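Side-chain contacts in variant surface glycoprotein MITAT 1.1 (Trypanosoma brucei brucei, PDB 5LY9), which forms the dense surface coat of the trypanosome, antigenically distinct versions of which are expressed in turn to evade the host's immune response: residues L109-L112 against E113-G117; G200-T204 against S205-T209; A279-T283 against L284-K288; K288-E292 against H293-A297. All blocks are in the same frame, centred on the assembly; numbering follows the deposited sequence.

How the contacts relate
All four contacts are local, at helix ends and turns in the elongated N-terminal domain of the glycoprotein, met one after another along the chain; none nests within another or crosses it. Contact 1 closes the C-terminal end of the long helix 62-114. Contact 2 rounds a bend in the loop leading to strand 211-213, its centre about 20 Å from that of contact 1, and both border the second subunit, as does contact 3. The chain then passes to the other side of its centre, where contact 3 ends helix 275-285, which packs on helix 62-114. Contact 4 follows directly, sharing K288, and turns the chain into helix 295-304; L286 touches A295 between the two.

Contact 1 of 4, residues L109-L112 against E113-G117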
ATOM      1  N   LEU A 109       2.743  24.961   7.309  1.00 20.90           N
ATOM      2  CA  LEU A 109       1.664  25.616   8.053  1.00 21.33           C
ATOM      3  C   LEU A 109       1.984  25.731   9.543  1.00 20.95           C
ATOM      4  O   LEU A 109       1.713  26.770  10.156  1.00 21.37           O
ATOM      5  CB  LEU A 109       0.299  24.929   7.887  1.00 21.70           C
ATOM      6  CG  LEU A 109      -0.417  25.047   6.537  1.00 23.39           C
ATOM      7  CD1 LEU A 109      -1.645  24.188   6.547  1.00 24.84           C
ATOM      8  CD2 LEU A 109      -0.829  26.451   6.162  1.00 25.76           C
ATOM      9  N   ASN A 110       2.521  24.659  10.123  1.00 21.26           N
ATOM     10  CA  ASN A 110       2.921  24.676  11.508  1.00 22.31           C
ATOM     11  C   ASN A 110       3.957  25.792  11.751  1.00 21.69           C
ATOM     12  O   ASN A 110       3.889  26.496  12.803  1.00 21.69           O
ATOM     13  CB  ASN A 110       3.502  23.340  11.949  1.00 21.94           C
ATOM     14  CG  ASN A 110       3.974  23.340  13.405  1.00 23.16           C
ATOM     15  OD1 ASN A 110       3.158  23.294  14.314  1.00 23.35           O
ATOM     16  ND2 ASN A 110       5.262  23.446  13.613  1.00 24.35           N
ATOM     17  N   LEU A 111       4.927  25.942  10.822  1.00 21.24           N
ATOM     18  CA  LEU A 111       5.968  26.930  11.052  1.00 21.78           C
ATOM     19  C   LEU A 111       5.320  28.340  11.023  1.00 22.36           C
ATOM     20  O   LEU A 111       5.569  29.141  11.906  1.00 21.64           O
ATOM     21  CB  LEU A 111       7.062  26.830   9.966  1.00 21.82           C
ATOM     22  CG  LEU A 111       8.075  27.959  10.014  1.00 21.61           C
ATOM     23  CD1 LEU A 111       8.840  27.948  11.348  1.00 22.28           C
ATOM     24  CD2 LEU A 111       9.016  27.847   8.871  1.00 22.22           C
ATOM     25  N   LEU A 112       4.458  28.614  10.047  1.00 21.80           N
ATOM     26  CA  LEU A 112       3.805  29.901   9.968  1.00 22.64           C
ATOM     27  C   LEU A 112       2.982  30.143  11.216  1.00 22.75           C
ATOM     28  O   LEU A 112       3.011  31.278  11.772  1.00 22.85           O
ATOM     29  CB  LEU A 112       2.933  30.066   8.747  1.00 24.09           C
ATOM     30  CG  LEU A 112       3.626  30.117   7.407  1.00 24.25           C
ATOM     31  CD1 LEU A 112       2.608  30.234   6.262  1.00 25.35           C
ATOM     32  CD2 LEU A 112       4.652  31.178   7.399  1.00 24.10           C
ATOM     33  N   GLU A 113       2.239  29.138  11.681  1.00 21.83           N
ATOM     34  CA  GLU A 113       1.504  29.289  12.934  1.00 22.58           C
ATOM     35  C   GLU A 113       2.384  29.658  14.104  1.00 22.92           C
ATOM     36  O   GLU A 113       1.995  30.430  15.022  1.00 24.11           O
ATOM     37  CB  GLU A 113       0.691  28.028  13.229  1.00 22.92           C
ATOM     38  CG  GLU A 113      -0.378  28.247  14.255  1.00 24.70           C
ATOM     39  CD  GLU A 113      -1.248  26.995  14.478  1.00 26.09           C
ATOM     40  OE1 GLU A 113      -1.208  26.053  13.610  1.00 26.21           O
ATOM     41  OE2 GLU A 113      -1.965  26.969  15.532  1.00 28.64           O
ATOM     42  N   SER A 114       3.569  29.099  14.104  1.00 22.83           N
ATOM     43  CA  SER A 114       4.488  29.225  15.240  1.00 24.71           C
ATOM     44  C   SER A 114       5.239  30.529  15.268  1.00 24.86           C
ATOM     45  O   SER A 114       5.783  30.883  16.305  1.00 26.79           O
ATOM     46  CB  SER A 114       5.511  28.094  15.223  1.00 26.88           C
ATOM     47  OG  SER A 114       4.845  26.816  15.305  1.00 28.61           O
ATOM     48  N   LEU A 115       5.241  31.266  14.180  1.00 23.97           N
ATOM     49  CA  LEU A 115       5.967  32.526  14.130  1.00 23.80           C
ATOM     50  C   LEU A 115       5.056  33.681  14.522  1.00 26.03           C
ATOM     51  O   LEU A 115       4.809  34.605  13.772  1.00 29.19           O
ATOM     52  CB  LEU A 115       6.613  32.738  12.757  1.00 23.44           C
ATOM     53  CG  LEU A 115       7.632  31.729  12.291  1.00 24.04           C
ATOM     54  CD1 LEU A 115       8.101  31.998  10.845  1.00 24.76           C
ATOM     55  CD2 LEU A 115       8.802  31.692  13.293  1.00 26.92           C
ATOM     56  N   LYS A 116       4.520  33.576  15.714  1.00 26.78           N
ATOM     57  CA  LYS A 116       3.571  34.519  16.303  1.00 28.01           C
ATOM     58  C   LYS A 116       4.288  35.084  17.526  1.00 25.66           C
ATOM     59  O   LYS A 116       4.750  34.330  18.369  1.00 24.80           O
ATOM     60  CB  LYS A 116       2.328  33.780  16.741  1.00 30.59           C
ATOM     61  CG  LYS A 116       1.215  34.767  17.046  1.00 36.37           C
ATOM     62  CD  LYS A 116       0.083  34.107  17.766  1.00 43.02           C
ATOM     63  CE  LYS A 116      -0.628  33.093  16.958  1.00 49.12           C
ATOM     64  NZ  LYS A 116      -1.937  32.837  17.661  1.00 55.32           N
ATOM     65  N   GLY A 117       4.382  36.388  17.581  1.00 25.69           N
ATOM     66  CA  GLY A 117       5.143  37.039  18.608  1.00 27.10           C
ATOM     67  C   GLY A 117       4.634  38.464  18.827  1.00 27.03           C
ATOM     68  O   GLY A 117       4.948  39.359  18.053  1.00 26.32           O
TER
HETATM   69  O   HOH W   1       0.411  24.119  14.895  1.00 31.57           O
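S114 turns its side chain back onto the carbonyl of N110, one helical turn earlier, at the C-terminal end of helix 62-114. Its CB lies 3.3 Å from N110 O, and OG completes the approach with a 2.7 Å hydrogen bond to the same N110 O. With OG beside the backbone N (chi1 -60°), the hydroxyl is folded against the helix; a short hydroxyl side chain can fold back this way onto the carbonyl one turn earlier. The backbone N of S114 also bonds to N110 O, at 2.9 Å, and the two donors arrive from opposite faces of the carbonyl plane, so this oxygen is gripped twice.

The helix stops at L115, the centre of an inverse gamma turn whose closing bond, from K116 N to S114 O, is weak. Here the backbone N of L115 reaches L112 O from above the carbonyl plane, at 3.3 Å. On the buried side, L115 CG comes to 4.1 Å from L111 CD1, the two branched chains crossing at a slant. The polar side carries a water that donates to N110 OD1 at 2.9 Å and more weakly to E113 OE1.

The stronger partners of these polar ends lie further out: E113 OE2 forms a salt bridge with R135 of strand 135-136, and N110 ND2 donates to K212 O in strand 211-213 of the second subunit. L111 meets its own counterpart in that subunit and L192 of its own chain, so this helix end sits within the dimer interface.

Contact 2 of 4, residues G200-T204 against S205-T209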
ATOM      1  N   GLY A 200      12.193  42.400   5.223  1.00 25.52           N
ATOM      2  CA  GLY A 200      12.026  40.957   5.374  1.00 24.93           C
ATOM      3  C   GLY A 200      12.951  40.245   6.305  1.00 25.10           C
ATOM      4  O   GLY A 200      13.587  40.852   7.200  1.00 25.14           O
ATOM      5  N   TYR A 201      13.034  38.935   6.087  1.00 23.81           N
ATOM      6  CA  TYR A 201      13.758  38.013   6.918  1.00 23.85           C
ATOM      7  C   TYR A 201      15.267  38.289   7.048  1.00 24.90           C
ATOM      8  O   TYR A 201      15.747  38.423   8.156  1.00 26.68           O
ATOM      9  CB  TYR A 201      13.472  36.563   6.484  1.00 23.71           C
ATOM     10  CG  TYR A 201      14.429  35.553   7.106  1.00 23.75           C
ATOM     11  CD1 TYR A 201      14.174  35.057   8.363  1.00 24.65           C
ATOM     12  CD2 TYR A 201      15.649  35.216   6.491  1.00 24.40           C
ATOM     13  CE1 TYR A 201      15.082  34.186   8.973  1.00 25.89           C
ATOM     14  CE2 TYR A 201      16.548  34.326   7.071  1.00 23.49           C
ATOM     15  CZ  TYR A 201      16.288  33.853   8.321  1.00 24.85           C
ATOM     16  OH  TYR A 201      17.125  32.958   8.896  1.00 25.87           O
ATOM     17  N   PRO A 202      16.032  38.362   5.922  1.00 25.27           N
ATOM     18  CA  PRO A 202      17.463  38.294   6.065  1.00 25.43           C
ATOM     19  C   PRO A 202      18.105  39.604   6.537  1.00 26.88           C
ATOM     20  O   PRO A 202      17.597  40.648   6.218  1.00 28.41           O
ATOM     21  CB  PRO A 202      17.905  37.933   4.661  1.00 25.23           C
ATOM     22  CG  PRO A 202      16.975  38.689   3.814  1.00 25.29           C
ATOM     23  CD  PRO A 202      15.642  38.497   4.495  1.00 25.05           C
ATOM     24  N   THR A 203      19.265  39.478   7.210  1.00 27.22           N
ATOM     25  CA  THR A 203      20.080  40.608   7.637  1.00 28.49           C
ATOM     26  C   THR A 203      21.013  41.046   6.545  1.00 28.86           C
ATOM     27  O   THR A 203      21.748  40.270   5.966  1.00 29.27           O
ATOM     28  CB  THR A 203      20.917  40.217   8.818  1.00 29.21           C
ATOM     29  OG1 THR A 203      20.038  39.739   9.865  1.00 29.28           O
ATOM     30  CG2 THR A 203      21.729  41.393   9.343  1.00 31.63           C
ATOM     31  N   THR A 204      20.965  42.342   6.267  1.00 30.35           N
ATOM     32  CA  THR A 204      21.880  43.050   5.307  1.00 31.17           C
ATOM     33  C   THR A 204      21.748  42.697   3.830  1.00 32.42           C
ATOM     34  O   THR A 204      21.600  43.577   2.982  1.00 31.62           O
ATOM     35  CB  THR A 204      23.302  42.985   5.856  1.00 31.88           C
ATOM     36  OG1 THR A 204      23.280  43.618   7.182  1.00 33.55           O
ATOM     37  CG2 THR A 204      24.253  43.665   4.931  1.00 32.51           C
ATOM     38  N   SER A 205      21.799  41.412   3.495  1.00 31.47           N
ATOM     39  CA  SER A 205      21.840  41.005   2.114  1.00 32.52           C
ATOM     40  C   SER A 205      20.518  40.337   1.903  1.00 31.31           C
ATOM     41  O   SER A 205      20.130  39.584   2.752  1.00 29.21           O
ATOM     42  CB  SER A 205      22.927  39.960   1.874  1.00 34.18           C
ATOM     43  OG  SER A 205      24.231  40.556   2.068  1.00 37.36           O
ATOM     44  N   ALA A 206      19.916  40.543   0.749  1.00 29.41           N
ATOM     45  CA  ALA A 206      18.740  39.773   0.379  1.00 29.53           C
ATOM     46  C   ALA A 206      19.105  38.285   0.179  1.00 28.73           C
ATOM     47  O   ALA A 206      20.291  37.900   0.003  1.00 28.16           O
ATOM     48  CB  ALA A 206      18.152  40.339  -0.902  1.00 30.24           C
ATOM     49  N   LEU A 207      18.088  37.410   0.150  1.00 26.41           N
ATOM     50  CA  LEU A 207      18.375  36.034  -0.191  1.00 26.20           C
ATOM     51  C   LEU A 207      19.001  35.971  -1.578  1.00 26.39           C
ATOM     52  O   LEU A 207      18.616  36.720  -2.476  1.00 27.44           O
ATOM     53  CB  LEU A 207      17.106  35.207  -0.105  1.00 25.75           C
ATOM     54  CG  LEU A 207      16.393  35.063   1.240  1.00 24.82           C
ATOM     55  CD1 LEU A 207      15.177  34.139   1.051  1.00 25.56           C
ATOM     56  CD2 LEU A 207      17.332  34.674   2.353  1.00 25.56           C
ATOM     57  N   ASP A 208      19.972  35.079  -1.778  1.00 28.36           N
ATOM     58  CA  ASP A 208      20.642  34.960  -3.070  1.00 28.75           C
ATOM     59  C   ASP A 208      19.693  34.636  -4.239  1.00 30.34           C
ATOM     60  O   ASP A 208      19.849  35.138  -5.373  1.00 29.09           O
ATOM     61  CB  ASP A 208      21.669  33.845  -2.944  1.00 31.00           C
ATOM     62  CG  ASP A 208      22.778  34.169  -1.941  1.00 30.94           C
ATOM     63  OD1 ASP A 208      22.955  35.343  -1.589  1.00 29.47           O
ATOM     64  OD2 ASP A 208      23.473  33.242  -1.499  1.00 32.21           O
ATOM     65  N   THR A 209      18.673  33.809  -3.953  1.00 27.50           N
ATOM     66  CA  THR A 209      17.618  33.518  -4.886  1.00 28.20           C
ATOM     67  C   THR A 209      16.266  33.570  -4.163  1.00 26.78           C
ATOM     68  O   THR A 209      16.242  33.526  -2.951  1.00 25.48           O
ATOM     69  CB  THR A 209      17.749  32.130  -5.536  1.00 30.79           C
ATOM     70  OG1 THR A 209      17.627  31.097  -4.567  1.00 31.65           O
ATOM     71  CG2 THR A 209      19.176  31.944  -6.206  1.00 32.49           C
TER
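The pyrrolidine ring of P202 presents its CB-CG edge to the carbonyl oxygen of S205, with S205 O 3.4 Å from P202 CB. The next corner of the same edge, CG, lies 4.0 Å from A206 CA. These approaches are made possible by a classic gamma turn centred on T204, which folds the chain back on itself within the loop before strand 211-213.

L207 adds an apolar touch: its CD2 meets P202 CB at 4.0 Å, on the inner side of the bend. N121 of the second subunit packs against P202 as well. Two hydroxyls of the bend reach the second subunit: S205 OG is hydrogen-bonded to E120 of the second subunit, and T203 OG1 to K191 of that subunit. Serine and threonine are fitting at such a boundary, being short and able to pair with charged partners.

T204 has a positive phi of 67°, unusual for a beta-branched residue but needed for this kind of turn. The tight bend is closed by S205 N donating to T203 O at 2.7 Å, with an N-H...O angle of 150°.

Contact 3 of 4, residues A279-T283 against L284-K288; sequences ALVKT and LLLPK
L280 and L284 lie side by side on one flank of helix 275-285, pointing the same way, with L280 CD2 3.9 Å from L284 CD1. Beneath them runs an ordinary helical bond, L284 N to L280 O, at 2.8 Å. The next turn widens into a pi-type turn: V281 O accepts both L285 N, at 2.9 Å, and L286 N, five residues on, at 3.1 Å. The two donors take different paths, L286 N coming nearly in line with the C=O bond and L285 N from above the carbonyl plane.

That extra residue in the turn brings L286 back over the helix. Its CG is 4.2 Å from V281 CG1, the two side chains slanting across each other, while its CD1 rests on the backbone, 3.8 Å from K282 CA. V281 holds CG1 anti to its backbone N (chi1 171°), which places that methyl on the side where L286 arrives. Leucine suits this position because its branched end lets CG meet V281 while one methyl, CD1, rests on the backbone of K282; P287, with no N-H to offer a further helical bond, comes next.

Outward from this shell, L280 packs on L67 and R74 of helix 62-114, and V281 on L300 of helix 295-304. The second subunit contributes N352 against L284 and M355 against L285, so L280, V281, L284 and L285 pack between neighbouring helices and the second subunit. K282, exposed but touching E296 of helix 295-304, keeps its aliphatic chain fully extended, and its CB lies 4.2 Å from L286 CD1.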
ATOM      1  N   ALA A 279     -12.638 -17.066 -24.875  1.00 24.51           N
ATOM      2  CA  ALA A 279     -11.313 -17.771 -25.057  1.00 24.95           C
ATOM      3  C   ALA A 279     -11.364 -19.160 -24.486  1.00 25.34           C
ATOM      4  O   ALA A 279     -10.795 -20.111 -25.062  1.00 24.54           O
ATOM      5  CB  ALA A 279     -10.203 -17.005 -24.423  1.00 26.57           C
ATOM      6  N   LEU A 280     -12.077 -19.319 -23.366  1.00 25.06           N
ATOM      7  CA  LEU A 280     -12.176 -20.676 -22.764  1.00 24.97           C
ATOM      8  C   LEU A 280     -13.051 -21.646 -23.584  1.00 24.19           C
ATOM      9  O   LEU A 280     -12.898 -22.843 -23.433  1.00 23.75           O
ATOM     10  CB  LEU A 280     -12.680 -20.629 -21.338  1.00 25.39           C
ATOM     11  CG  LEU A 280     -11.659 -20.126 -20.339  1.00 25.50           C
ATOM     12  CD1 LEU A 280     -12.340 -19.668 -19.093  1.00 26.06           C
ATOM     13  CD2 LEU A 280     -10.669 -21.232 -20.108  1.00 25.35           C
ATOM     14  N   VAL A 281     -13.974 -21.133 -24.413  1.00 23.78           N
ATOM     15  CA  VAL A 281     -14.770 -21.970 -25.232  1.00 24.19           C
ATOM     16  C   VAL A 281     -13.819 -22.702 -26.179  1.00 24.20           C
ATOM     17  O   VAL A 281     -13.903 -23.914 -26.376  1.00 24.65           O
ATOM     18  CB  VAL A 281     -15.894 -21.198 -25.954  1.00 24.59           C
ATOM     19  CG1 VAL A 281     -16.589 -22.092 -26.997  1.00 25.29           C
ATOM     20  CG2 VAL A 281     -16.931 -20.681 -24.921  1.00 25.15           C
ATOM     21  N   LYS A 282     -12.909 -21.947 -26.729  1.00 24.87           N
ATOM     22  CA  LYS A 282     -11.917 -22.459 -27.652  1.00 28.80           C
ATOM     23  C   LYS A 282     -10.903 -23.350 -26.913  1.00 29.37           C
ATOM     24  O   LYS A 282     -10.711 -24.495 -27.308  1.00 31.76           O
ATOM     25  CB  LYS A 282     -11.205 -21.329 -28.326  1.00 31.73           C
ATOM     26  CG  LYS A 282     -10.191 -21.898 -29.323  1.00 36.08           C
ATOM     27  CD  LYS A 282      -9.585 -20.812 -30.152  1.00 42.77           C
ATOM     28  CE  LYS A 282      -8.538 -21.416 -31.100  1.00 48.68           C
ATOM     29  NZ  LYS A 282      -7.691 -20.296 -31.560  1.00 51.78           N
ATOM     30  N   THR A 283     -10.427 -22.907 -25.784  1.00 29.38           N
ATOM     31  CA  THR A 283      -9.495 -23.684 -24.949  1.00 30.95           C
ATOM     32  C   THR A 283     -10.023 -25.025 -24.479  1.00 32.14           C
ATOM     33  O   THR A 283      -9.287 -26.014 -24.559  1.00 34.34           O
ATOM     34  CB  THR A 283      -9.075 -22.861 -23.743  1.00 33.04           C
ATOM     35  OG1 THR A 283      -8.395 -21.709 -24.251  1.00 36.09           O
ATOM     36  CG2 THR A 283      -8.090 -23.631 -22.751  1.00 35.93           C
ATOM     37  N   LEU A 284     -11.246 -25.068 -23.934  1.00 27.64           N
ATOM     38  CA  LEU A 284     -11.769 -26.253 -23.238  1.00 28.05           C
ATOM     39  C   LEU A 284     -12.756 -27.063 -24.016  1.00 28.75           C
ATOM     40  O   LEU A 284     -12.871 -28.244 -23.793  1.00 30.58           O
ATOM     41  CB  LEU A 284     -12.435 -25.806 -21.920  1.00 27.01           C
ATOM     42  CG  LEU A 284     -11.486 -25.264 -20.843  1.00 27.53           C
ATOM     43  CD1 LEU A 284     -12.291 -24.735 -19.650  1.00 26.94           C
ATOM     44  CD2 LEU A 284     -10.434 -26.328 -20.478  1.00 29.60           C
ATOM     45  N   LEU A 285     -13.479 -26.461 -24.959  1.00 27.05           N
ATOM     46  CA  LEU A 285     -14.642 -27.141 -25.525  1.00 26.39           C
ATOM     47  C   LEU A 285     -14.579 -27.423 -27.023  1.00 29.02           C
ATOM     48  O   LEU A 285     -15.185 -28.360 -27.478  1.00 31.78           O
ATOM     49  CB  LEU A 285     -15.916 -26.380 -25.111  1.00 26.86           C
ATOM     50  CG  LEU A 285     -16.234 -26.114 -23.662  1.00 25.36           C
ATOM     51  CD1 LEU A 285     -17.629 -25.438 -23.448  1.00 26.73           C
ATOM     52  CD2 LEU A 285     -16.268 -27.376 -22.850  1.00 28.62           C
ATOM     53  N   LEU A 286     -13.902 -26.609 -27.810  1.00 28.41           N
ATOM     54  CA  LEU A 286     -13.848 -26.811 -29.238  1.00 28.49           C
ATOM     55  C   LEU A 286     -12.825 -27.883 -29.624  1.00 31.29           C
ATOM     56  O   LEU A 286     -11.785 -27.976 -29.013  1.00 32.50           O
ATOM     57  CB  LEU A 286     -13.518 -25.543 -29.942  1.00 26.85           C
ATOM     58  CG  LEU A 286     -14.625 -24.435 -29.861  1.00 27.29           C
ATOM     59  CD1 LEU A 286     -14.211 -23.195 -30.647  1.00 29.45           C
ATOM     60  CD2 LEU A 286     -16.015 -24.811 -30.235  1.00 30.42           C
ATOM     61  N   PRO A 287     -13.107 -28.687 -30.641  1.00 34.54           N
ATOM     62  CA  PRO A 287     -12.018 -29.469 -31.225  1.00 37.57           C
ATOM     63  C   PRO A 287     -10.856 -28.609 -31.738  1.00 38.82           C
ATOM     64  O   PRO A 287     -11.071 -27.492 -32.246  1.00 36.60           O
ATOM     65  CB  PRO A 287     -12.666 -30.134 -32.411  1.00 40.02           C
ATOM     66  CG  PRO A 287     -14.131 -29.823 -32.408  1.00 40.00           C
ATOM     67  CD  PRO A 287     -14.342 -28.691 -31.449  1.00 38.57           C
ATOM     68  N   LYS A 288      -9.626 -29.138 -31.688  1.00 41.02           N
ATOM     69  CA  LYS A 288      -8.437 -28.369 -32.133  1.00 43.16           C
ATOM     70  C   LYS A 288      -8.481 -28.183 -33.657  1.00 42.11           C
ATOM     71  O   LYS A 288      -7.986 -27.217 -34.199  1.00 44.69           O
ATOM     72  CB  LYS A 288      -7.128 -29.023 -31.639  1.00 50.91           C
ATOM     73  CG  LYS A 288      -7.310 -29.749 -30.281  1.00 55.34           C
ATOM     74  CD  LYS A 288      -6.118 -29.729 -29.328  1.00 61.61           C
ATOM     75  CE  LYS A 288      -6.432 -30.530 -28.075  1.00 62.30           C
ATOM     76  NZ  LYS A 288      -6.202 -32.010 -28.252  1.00 68.56           N
TER

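Contact 4 of 4, residues K288-E292 against H293-A297; sequences KDNTE and HNAEA
E292 to A295 form a type II beta turn, with H293 and N294 at its corners and N294 in the left-handed region (phi 53°), a conformation asparagine adopts more readily than most residues. The turn is bridged by a water, which donates to E292 O at 2.6 Å and accepts from A295 N at 3.0 Å. It reaches E296 OE1 too, though weakly.

A295 turns its methyl back toward the preceding loop: its CB lies 3.3 Å from N290 ND2 and 3.4 Å from E292 O. Alanine's single methyl carbon thus lies close to both the N290 amide and the E292 carbonyl. N290 swings CG anti to its backbone N (chi1 161°), which carries the amide over the following residues. There OD1 accepts from E292 N at 2.9 Å, closing an Asx turn, with the donor standing above the carbonyl plane; ND2 adds a weak bond to E292 O.

Asx turn and beta turn follow directly on one another and lead the chain into helix 295-304. N294 occupies the N-cap position of that helix without making a capping bond through its side chain. A295, the buried member of the turn, also packs on L286, just beyond helix 275-285. Further out, the H293 ring has N294 CG over one face, 3.4 Å above the ring plane and offset toward the rim.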
ATOM      1  N   LYS A 288      -9.626 -29.138 -31.688  1.00 41.02           N
ATOM      2  CA  LYS A 288      -8.437 -28.369 -32.133  1.00 43.16           C
ATOM      3  C   LYS A 288      -8.481 -28.183 -33.657  1.00 42.11           C
ATOM      4  O   LYS A 288      -7.986 -27.217 -34.199  1.00 44.69           O
ATOM      5  CB  LYS A 288      -7.128 -29.023 -31.639  1.00 50.91           C
ATOM      6  CG  LYS A 288      -7.310 -29.749 -30.281  1.00 55.34           C
ATOM      7  CD  LYS A 288      -6.118 -29.729 -29.328  1.00 61.61           C
ATOM      8  CE  LYS A 288      -6.432 -30.530 -28.075  1.00 62.30           C
ATOM      9  NZ  LYS A 288      -6.202 -32.010 -28.252  1.00 68.56           N
ATOM     10  N   ASP A 289      -9.177 -29.063 -34.349  1.00 41.57           N
ATOM     11  CA  ASP A 289      -9.287 -28.922 -35.828  1.00 44.27           C
ATOM     12  C   ASP A 289     -10.535 -28.217 -36.302  1.00 39.66           C
ATOM     13  O   ASP A 289     -10.890 -28.292 -37.489  1.00 40.12           O
ATOM     14  CB  ASP A 289      -9.149 -30.301 -36.475  1.00 48.84           C
ATOM     15  CG  ASP A 289     -10.298 -31.250 -36.111  1.00 54.44           C
ATOM     16  OD1 ASP A 289     -11.096 -30.958 -35.151  1.00 55.25           O
ATOM     17  OD2 ASP A 289     -10.355 -32.303 -36.801  1.00 59.27           O
ATOM     18  N   ASN A 290     -11.194 -27.475 -35.392  1.00 36.50           N
ATOM     19  CA  ASN A 290     -12.362 -26.685 -35.757  1.00 35.63           C
ATOM     20  C   ASN A 290     -12.057 -25.793 -36.942  1.00 33.56           C
ATOM     21  O   ASN A 290     -11.046 -25.086 -36.974  1.00 30.50           O
ATOM     22  CB  ASN A 290     -12.895 -25.817 -34.588  1.00 36.57           C
ATOM     23  CG  ASN A 290     -13.801 -24.658 -35.071  1.00 36.42           C
ATOM     24  OD1 ASN A 290     -14.896 -24.862 -35.601  1.00 36.01           O
ATOM     25  ND2 ASN A 290     -13.315 -23.441 -34.901  1.00 41.20           N
ATOM     26  N   THR A 291     -12.955 -25.827 -37.906  1.00 31.94           N
ATOM     27  CA  THR A 291     -12.771 -25.068 -39.093  1.00 32.75           C
ATOM     28  C   THR A 291     -13.639 -23.833 -39.183  1.00 34.39           C
ATOM     29  O   THR A 291     -13.399 -23.028 -40.072  1.00 33.36           O
ATOM     30  CB  THR A 291     -13.026 -25.922 -40.320  1.00 34.73           C
ATOM     31  OG1 THR A 291     -14.373 -26.379 -40.247  1.00 36.32           O
ATOM     32  CG2 THR A 291     -12.073 -27.111 -40.339  1.00 34.46           C
ATOM     33  N   GLU A 292     -14.589 -23.664 -38.277  1.00 35.47           N
ATOM     34  CA  GLU A 292     -15.600 -22.627 -38.417  1.00 38.60           C
ATOM     35  C   GLU A 292     -15.261 -21.256 -37.865  1.00 37.80           C
ATOM     36  O   GLU A 292     -14.712 -21.110 -36.787  1.00 35.74           O
ATOM     37  CB  GLU A 292     -16.938 -23.059 -37.812  1.00 43.91           C
ATOM     38  CG  GLU A 292     -17.529 -24.276 -38.476  1.00 51.01           C
ATOM     39  CD  GLU A 292     -17.918 -24.101 -39.969  1.00 62.83           C
ATOM     40  OE1 GLU A 292     -17.710 -23.004 -40.586  1.00 72.35           O
ATOM     41  OE2 GLU A 292     -18.485 -25.094 -40.532  1.00 68.34           O
ATOM     42  N   HIS A 293     -15.697 -20.265 -38.646  1.00 38.10           N
ATOM     43  CA  HIS A 293     -15.781 -18.880 -38.285  1.00 38.51           C
ATOM     44  C   HIS A 293     -16.784 -18.742 -37.128  1.00 36.98           C
ATOM     45  O   HIS A 293     -17.870 -19.372 -37.146  1.00 38.36           O
ATOM     46  CB  HIS A 293     -16.316 -18.129 -39.515  1.00 39.88           C
ATOM     47  CG  HIS A 293     -16.303 -16.653 -39.355  1.00 45.35           C
ATOM     48  ND1 HIS A 293     -15.144 -15.957 -39.063  1.00 48.52           N
ATOM     49  CD2 HIS A 293     -17.306 -15.742 -39.357  1.00 47.96           C
ATOM     50  CE1 HIS A 293     -15.434 -14.671 -38.930  1.00 51.12           C
ATOM     51  NE2 HIS A 293     -16.740 -14.517 -39.079  1.00 50.01           N
ATOM     52  N   ASN A 294     -16.457 -17.912 -36.148  1.00 36.37           N
ATOM     53  CA  ASN A 294     -17.360 -17.638 -35.036  1.00 35.45           C
ATOM     54  C   ASN A 294     -17.838 -18.914 -34.359  1.00 31.27           C
ATOM     55  O   ASN A 294     -18.971 -18.989 -33.885  1.00 31.02           O
ATOM     56  CB  ASN A 294     -18.574 -16.759 -35.420  1.00 39.85           C
ATOM     57  CG  ASN A 294     -18.178 -15.393 -35.946  1.00 46.43           C
ATOM     58  OD1 ASN A 294     -18.873 -14.802 -36.833  1.00 53.53           O
ATOM     59  ND2 ASN A 294     -17.044 -14.881 -35.450  1.00 46.57           N
ATOM     60  N   ALA A 295     -16.924 -19.875 -34.254  1.00 30.60           N
ATOM     61  CA  ALA A 295     -17.217 -21.148 -33.615  1.00 29.66           C
ATOM     62  C   ALA A 295     -17.562 -20.966 -32.126  1.00 26.42           C
ATOM     63  O   ALA A 295     -18.421 -21.651 -31.570  1.00 25.27           O
ATOM     64  CB  ALA A 295     -16.053 -22.094 -33.779  1.00 29.52           C
ATOM     65  N   GLU A 296     -16.933 -19.994 -31.503  1.00 26.57           N
ATOM     66  CA  GLU A 296     -17.217 -19.762 -30.059  1.00 25.39           C
ATOM     67  C   GLU A 296     -18.638 -19.318 -29.788  1.00 24.13           C
ATOM     68  O   GLU A 296     -19.309 -19.850 -28.854  1.00 24.45           O
ATOM     69  CB  GLU A 296     -16.220 -18.818 -29.410  1.00 26.19           C
ATOM     70  CG  GLU A 296     -14.800 -19.320 -29.430  1.00 27.01           C
ATOM     71  CD  GLU A 296     -14.046 -18.939 -30.681  1.00 30.07           C
ATOM     72  OE1 GLU A 296     -14.651 -18.500 -31.667  1.00 30.70           O
ATOM     73  OE2 GLU A 296     -12.809 -19.091 -30.703  1.00 33.88           O
ATOM     74  N   ALA A 297     -19.090 -18.359 -30.581  1.00 25.61           N
ATOM     75  CA  ALA A 297     -20.469 -17.878 -30.512  1.00 25.75           C
ATOM     76  C   ALA A 297     -21.498 -18.975 -30.751  1.00 26.11           C
ATOM     77  O   ALA A 297     -22.492 -19.115 -29.998  1.00 24.67           O
ATOM     78  CB  ALA A 297     -20.701 -16.727 -31.494  1.00 27.48           C
TER
HETATM   79  O   HOH W   2     -14.035 -19.503 -34.830  1.00 52.66           O